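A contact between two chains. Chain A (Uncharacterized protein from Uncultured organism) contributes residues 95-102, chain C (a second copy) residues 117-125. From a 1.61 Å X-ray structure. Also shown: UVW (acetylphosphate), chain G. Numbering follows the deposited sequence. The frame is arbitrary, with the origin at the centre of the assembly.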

ATOM      1  N   SER A  95      25.421   3.421 -13.542  1.00 56.50           N
ATOM      2  CA  SER A  95      26.105   2.220 -14.009  1.00 57.95           C
ATOM      3  C   SER A  95      25.430   1.691 -15.273  1.00 51.72           C
ATOM      4  O   SER A  95      24.220   1.845 -15.435  1.00 53.58           O
ATOM      5  CB  SER A  95      26.110   1.148 -12.915  1.00 61.87           C
ATOM      6  OG  SER A  95      24.807   0.637 -12.692  1.00 59.91           O
ATOM      7  N   PRO A  96      26.207   1.056 -16.172  1.00 44.20           N
ATOM      8  CA  PRO A  96      25.630   0.598 -17.444  1.00 36.94           C
ATOM      9  C   PRO A  96      24.447  -0.366 -17.285  1.00 23.81           C
ATOM     10  O   PRO A  96      23.678  -0.501 -18.223  1.00 23.25           O
ATOM     11  CB  PRO A  96      26.805  -0.100 -18.135  1.00 41.97           C
ATOM     12  CG  PRO A  96      27.757  -0.457 -17.017  1.00 48.22           C
ATOM     13  CD  PRO A  96      27.623   0.675 -16.045  1.00 49.60           C
ATOM     14  N   ILE A  97      24.305  -1.021 -16.142  1.00 29.36           N
ATOM     15  CA  ILE A  97      23.149  -1.886 -15.942  1.00 27.90           C
ATOM     16  C   ILE A  97      21.898  -1.025 -15.770  1.00 27.16           C
ATOM     17  O   ILE A  97      21.914   0.020 -15.128  1.00 27.13           O
ATOM     18  CB  ILE A  97      23.348  -2.832 -14.745  1.00 34.75           C
ATOM     19  CG1 ILE A  97      22.440  -4.068 -14.874  1.00 36.69           C
ATOM     20  CG2 ILE A  97      23.197  -2.076 -13.414  1.00 39.48           C
ATOM     21  CD1 ILE A  97      21.152  -3.998 -14.148  1.00 38.46           C
ATOM     22  N   ARG A  98      20.822  -1.477 -16.388  1.00 17.95           N
ATOM     23  CA  ARG A  98      19.539  -0.820 -16.339  1.00 16.49           C
ATOM     24  C   ARG A  98      18.609  -1.811 -15.673  1.00 15.68           C
ATOM     25  O   ARG A  98      18.772  -3.023 -15.837  1.00 16.01           O
ATOM     26  CB  ARG A  98      19.051  -0.434 -17.730  1.00 15.85           C
ATOM     27  CG  ARG A  98      19.997   0.543 -18.426  1.00 16.85           C
ATOM     28  CD  ARG A  98      19.502   0.976 -19.784  1.00 19.68           C
ATOM     29  NE  ARG A  98      20.423   1.949 -20.351  1.00 23.73           N
ATOM     30  CZ  ARG A  98      20.189   2.664 -21.443  1.00 25.83           C
ATOM     31  NH1 ARG A  98      19.051   2.530 -22.108  1.00 22.32           N
ATOM     32  NH2 ARG A  98      21.104   3.529 -21.866  1.00 33.15           N
ATOM     33  N   PHE A  99      17.679  -1.306 -14.881  1.00 14.88           N
ATOM     34  CA  PHE A  99      16.802  -2.199 -14.143  1.00 14.32           C
ATOM     35  C   PHE A  99      15.393  -1.663 -14.000  1.00 13.16           C
ATOM     36  O   PHE A  99      15.131  -0.462 -14.108  1.00 13.16           O
ATOM     37  CB  PHE A  99      17.387  -2.501 -12.766  1.00 17.52           C
ATOM     38  CG  PHE A  99      17.408  -1.335 -11.837  1.00 20.82           C
ATOM     39  CD1 PHE A  99      18.321  -0.304 -12.005  1.00 30.54           C
ATOM     40  CD2 PHE A  99      16.532  -1.278 -10.772  1.00 25.55           C
ATOM     41  CE1 PHE A  99      18.336   0.779 -11.129  1.00 31.48           C
ATOM     42  CE2 PHE A  99      16.549  -0.206  -9.896  1.00 33.23           C
ATOM     43  CZ  PHE A  99      17.450   0.822 -10.079  1.00 33.66           C
ATOM     44  N   ALA A 100      14.488  -2.599 -13.761  1.00 12.72           N
ATOM     45  CA  ALA A 100      13.110  -2.298 -13.445  1.00 11.91           C
ATOM     46  C   ALA A 100      12.768  -2.944 -12.110  1.00 12.76           C
ATOM     47  O   ALA A 100      13.207  -4.048 -11.839  1.00 12.68           O
ATOM     48  CB  ALA A 100      12.193  -2.802 -14.556  1.00 11.56           C
ATOM     49  N   ASP A 101      11.987  -2.247 -11.292  1.00 11.15           N
ATOM     50  CA  ASP A 101      11.599  -2.669  -9.941  1.00 12.36           C
ATOM     51  C   ASP A 101      10.104  -2.434  -9.757  1.00 10.66           C
ATOM     52  O   ASP A 101       9.566  -1.487 -10.332  1.00 10.68           O
ATOM     53  CB  ASP A 101      12.331  -1.858  -8.851  1.00 13.62           C
ATOM     54  CG  ASP A 101      13.684  -2.440  -8.440  1.00 23.45           C
ATOM     55  OD1 ASP A 101      14.186  -3.377  -9.078  1.00 20.43           O
ATOM     56  OD2 ASP A 101      14.252  -1.933  -7.440  1.00 23.96           O
ATOM     57  N   ASP A 102       9.433  -3.261  -8.963  1.00 10.14           N
ATOM     58  CA  ASP A 102       8.007  -3.045  -8.752  1.00  9.88           C
ATOM     59  C   ASP A 102       7.517  -3.444  -7.368  1.00  9.59           C
ATOM     60  O   ASP A 102       8.276  -3.963  -6.533  1.00  9.57           O
ATOM     61  CB  ASP A 102       7.190  -3.748  -9.829  1.00  9.78           C
ATOM     62  CG  ASP A 102       7.537  -5.217 -10.030  1.00 11.80           C
ATOM     63  OD1 ASP A 102       8.420  -5.783  -9.338  1.00  9.70           O
ATOM     64  OD2 ASP A 102       6.883  -5.806 -10.940  1.00  9.66           O
TER
ATOM     65  N   LEU C 117      13.325 -11.812 -16.401  1.00 10.06           N
ATOM     66  CA  LEU C 117      14.269 -11.304 -17.415  1.00  8.21           C
ATOM     67  C   LEU C 117      14.016  -9.828 -17.721  1.00 10.71           C
ATOM     68  O   LEU C 117      14.890  -9.139 -18.235  1.00 12.41           O
ATOM     69  CB  LEU C 117      14.194 -12.146 -18.686  1.00  9.69           C
ATOM     70  CG  LEU C 117      14.368 -13.662 -18.463  1.00  8.84           C
ATOM     71  CD1 LEU C 117      14.373 -14.418 -19.772  1.00 12.85           C
ATOM     72  CD2 LEU C 117      15.636 -13.990 -17.656  1.00 10.36           C
ATOM     73  N   SER C 118      12.838  -9.334 -17.345  1.00  8.80           N
ATOM     74  CA  SER C 118      12.502  -7.933 -17.473  1.00  8.65           C
ATOM     75  C   SER C 118      13.077  -7.060 -16.338  1.00 10.30           C
ATOM     76  O   SER C 118      12.907  -5.847 -16.343  1.00 10.33           O
ATOM     77  CB  SER C 118      10.973  -7.777 -17.533  1.00 10.45           C
ATOM     78  OG  SER C 118      10.323  -8.512 -16.493  1.00  9.89           O
ATOM     79  N   HIS C 119      13.778  -7.662 -15.375  1.00  8.66           N
ATOM     80  CA  HIS C 119      14.328  -6.920 -14.235  1.00  8.63           C
ATOM     81  C   HIS C 119      15.631  -6.182 -14.542  1.00  8.59           C
ATOM     82  O   HIS C 119      15.936  -5.178 -13.903  1.00 10.98           O
ATOM     83  CB  HIS C 119      14.554  -7.877 -13.066  1.00  8.25           C
ATOM     84  CG  HIS C 119      15.222  -7.271 -11.875  1.00 10.19           C
ATOM     85  ND1 HIS C 119      14.716  -6.177 -11.197  1.00 15.06           N
ATOM     86  CD2 HIS C 119      16.351  -7.629 -11.214  1.00 10.69           C
ATOM     87  CE1 HIS C 119      15.510  -5.889 -10.183  1.00 13.51           C
ATOM     88  NE2 HIS C 119      16.510  -6.748 -10.175  1.00 14.63           N
ATOM     89  N   GLY C 120      16.417  -6.695 -15.484  1.00  9.55           N
ATOM     90  CA  GLY C 120      17.716  -6.103 -15.753  1.00 10.39           C
ATOM     91  C   GLY C 120      18.258  -6.393 -17.131  1.00  9.24           C
ATOM     92  O   GLY C 120      17.950  -7.414 -17.714  1.00 11.74           O
ATOM     93  N   TRP C 121      19.041  -5.445 -17.640  1.00  9.68           N
ATOM     94  CA  TRP C 121      19.623  -5.514 -18.974  1.00  9.88           C
ATOM     95  C   TRP C 121      20.702  -4.452 -19.079  1.00 14.29           C
ATOM     96  O   TRP C 121      21.041  -3.801 -18.094  1.00 12.88           O
ATOM     97  CB  TRP C 121      18.547  -5.332 -20.051  1.00 11.08           C
ATOM     98  CG  TRP C 121      17.888  -3.977 -20.081  1.00  9.85           C
ATOM     99  CD1 TRP C 121      18.194  -2.946 -20.924  1.00 11.86           C
ATOM    100  CD2 TRP C 121      16.835  -3.489 -19.225  1.00  9.26           C
ATOM    101  NE1 TRP C 121      17.406  -1.864 -20.660  1.00 12.13           N
ATOM    102  CE2 TRP C 121      16.558  -2.164 -19.625  1.00  9.49           C
ATOM    103  CE3 TRP C 121      16.093  -4.047 -18.173  1.00 10.57           C
ATOM    104  CZ2 TRP C 121      15.597  -1.380 -19.002  1.00 10.01           C
ATOM    105  CZ3 TRP C 121      15.118  -3.272 -17.575  1.00  8.91           C
ATOM    106  CH2 TRP C 121      14.886  -1.948 -17.979  1.00 11.04           C
ATOM    107  N   TYR C 122      21.265  -4.298 -20.272  1.00 13.96           N
ATOM    108  CA  TYR C 122      22.107  -3.155 -20.558  1.00 11.05           C
ATOM    109  C   TYR C 122      21.807  -2.684 -21.966  1.00 12.38           C
ATOM    110  O   TYR C 122      21.209  -3.407 -22.771  1.00 13.71           O
ATOM    111  CB  TYR C 122      23.583  -3.503 -20.387  1.00 14.38           C
ATOM    112  CG  TYR C 122      24.087  -4.658 -21.224  1.00 13.58           C
ATOM    113  CD1 TYR C 122      24.509  -4.465 -22.537  1.00 14.88           C
ATOM    114  CD2 TYR C 122      24.169  -5.937 -20.695  1.00 12.76           C
ATOM    115  CE1 TYR C 122      24.995  -5.523 -23.291  1.00 15.79           C
ATOM    116  CE2 TYR C 122      24.653  -6.996 -21.429  1.00 16.63           C
ATOM    117  CZ  TYR C 122      25.071  -6.787 -22.728  1.00 18.77           C
ATOM    118  OH  TYR C 122      25.549  -7.837 -23.470  1.00 17.92           O
ATOM    119  N   GLY C 123      22.201  -1.454 -22.261  1.00 15.96           N
ATOM    120  CA  GLY C 123      21.809  -0.835 -23.512  1.00 16.02           C
ATOM    121  C   GLY C 123      20.302  -0.717 -23.633  1.00 12.87           C
ATOM    122  O   GLY C 123      19.582  -0.582 -22.633  1.00 14.42           O
ATOM    123  N   GLU C 124      19.810  -0.748 -24.869  1.00 13.99           N
ATOM    124  CA  GLU C 124      18.404  -0.462 -25.115  1.00 13.53           C
ATOM    125  C   GLU C 124      17.565  -1.717 -25.330  1.00 13.71           C
ATOM    126  O   GLU C 124      16.356  -1.618 -25.553  1.00 14.80           O
ATOM    127  CB  GLU C 124      18.276   0.480 -26.317  1.00 20.11           C
ATOM    128  CG  GLU C 124      19.032   1.800 -26.101  1.00 28.77           C
ATOM    129  CD  GLU C 124      18.665   2.876 -27.094  1.00 45.31           C
ATOM    130  OE1 GLU C 124      19.081   4.036 -26.881  1.00 47.81           O
ATOM    131  OE2 GLU C 124      17.969   2.567 -28.084  1.00 47.12           O
ATOM    132  N   SER C 125      18.197  -2.893 -25.227  1.00 14.46           N
ATOM    133  CA  SER C 125      17.518  -4.167 -25.461  1.00 11.42           C
ATOM    134  C   SER C 125      17.654  -5.136 -24.313  1.00 11.03           C
ATOM    135  O   SER C 125      18.698  -5.225 -23.662  1.00 12.46           O
ATOM    136  CB  SER C 125      18.049  -4.857 -26.715  1.00 17.12           C
ATOM    137  OG  SER C 125      17.897  -4.020 -27.849  1.00 20.66           O
TER
HETATM  138  C1  UVW G 401      20.520  -4.558  -6.366  1.00 42.61           C
HETATM  139  O1  UVW G 401      19.637  -4.122  -5.711  1.00 55.26           O
HETATM  140  C1M UVW G 401      21.822  -3.773  -6.533  1.00 42.65           C
HETATM  141  O2  UVW G 401      20.410  -5.799  -7.001  1.00 28.80           O
HETATM  142  P   UVW G 401      18.991  -6.548  -7.362  1.00 24.51           P
HETATM  143  O1P UVW G 401      19.361  -7.814  -8.097  1.00 32.82           O
HETATM  144  O2P UVW G 401      18.094  -5.682  -8.208  1.00 23.40           O
HETATM  145  O3P UVW G 401      18.232  -6.933  -6.108  1.00 30.53           O
HETATM  146  O   HOH W   1      20.747   5.014 -24.184  1.00 31.95           O

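Residues 95-102 of chain A and 117-125 of the second copy, chain C, meet as two short antiparallel strands, centred on R98(A) and F99(A) and on G120(C) and W121(C), whose axes approach to 4.6 Å and whose directions differ by 142°; together the stretches bury 487 Å². L117(C) takes no part in the contact. S118(C) contributes through its backbone: its O lies 3.6 Å from A100(A) CB, and this carbonyl is covered by the contact without finding a hydrogen-bond partner anywhere in the model.

H119(C) makes two hydrogen bonds to A100(A) and a third to the ligand. Its backbone O accepts from A100(A) N at 3.0 Å and also lies 3.1 Å from F99(A) CA in a CA-H...O contact. Its CA-to-CB bond points away from chain A, but with chi1 at 175° (t) the ring returns, and ND1 donates to A100(A) O at 2.7 Å. A100(A) is thus held through both N and O by one residue. The other ring nitrogen, NE2, donates to O2P of acetylphosphate, also at 2.7 Å, so the imidazole links the chain A backbone to the phosphate with both nitrogens acting as donors, consistent with a protonated, positively charged ring, which would suit the phosphate and the nearby carboxylate of D101(A), whose OD1 lies 3.0 Å from H119(C) CE1 at the ring edge.

G120(C) pairs with F99(A) at a non-hydrogen-bonded position, where the CA atoms are 4.3 Å apart. G120(C) has no side chain; its CA lies 3.3 Å from R98(A) O in a CA-H...O contact, and an ideal CB would come within 3.6 Å of I97(A) CD1, close but not a clash.

W121(C) and R98(A) form the hydrogen-bonded pair of the ladder, next to F99(A) and G120(C). R98(A) N donates to W121(C) O at 2.9 Å, almost straight at 174°, and W121(C) N returns a bond to R98(A) O at 3.0 Å. Both side chains leave on the same face of the sheet. There the indole, with chi1 at 65° (p), lies alongside chain A, and R98(A) CB sits over its five-membered ring, 3.8 Å from the centroid, in a CH-pi contact. The broad, flat ring also reaches A100(A), whose small side chain fits beside it, CB to W121(C) CZ3 being 4.2 Å. The indole is buried, yet its NE1 is satisfied elsewhere in the structure.

Beyond the tryptophan the contact loosens. The CA-to-CB bond of Y122(C) points sideways and its ring runs out from the contact, while CB lies 3.7 Å from P96(A) O. G123(C) has a phi of 61°, a conformation that favours glycine, and its O lies over one face of the R98(A) guanidinium, 3.2 Å from NH1 but at too poor an angle for a hydrogen bond. The guanidinium and the E124(C) carboxylate do not meet directly; a water joins them: it accepts from R98(A) NH2 at 2.8 Å and donates a weak bond to E124(C) OE1 at 3.3 Å. S125(C) lies out of reach.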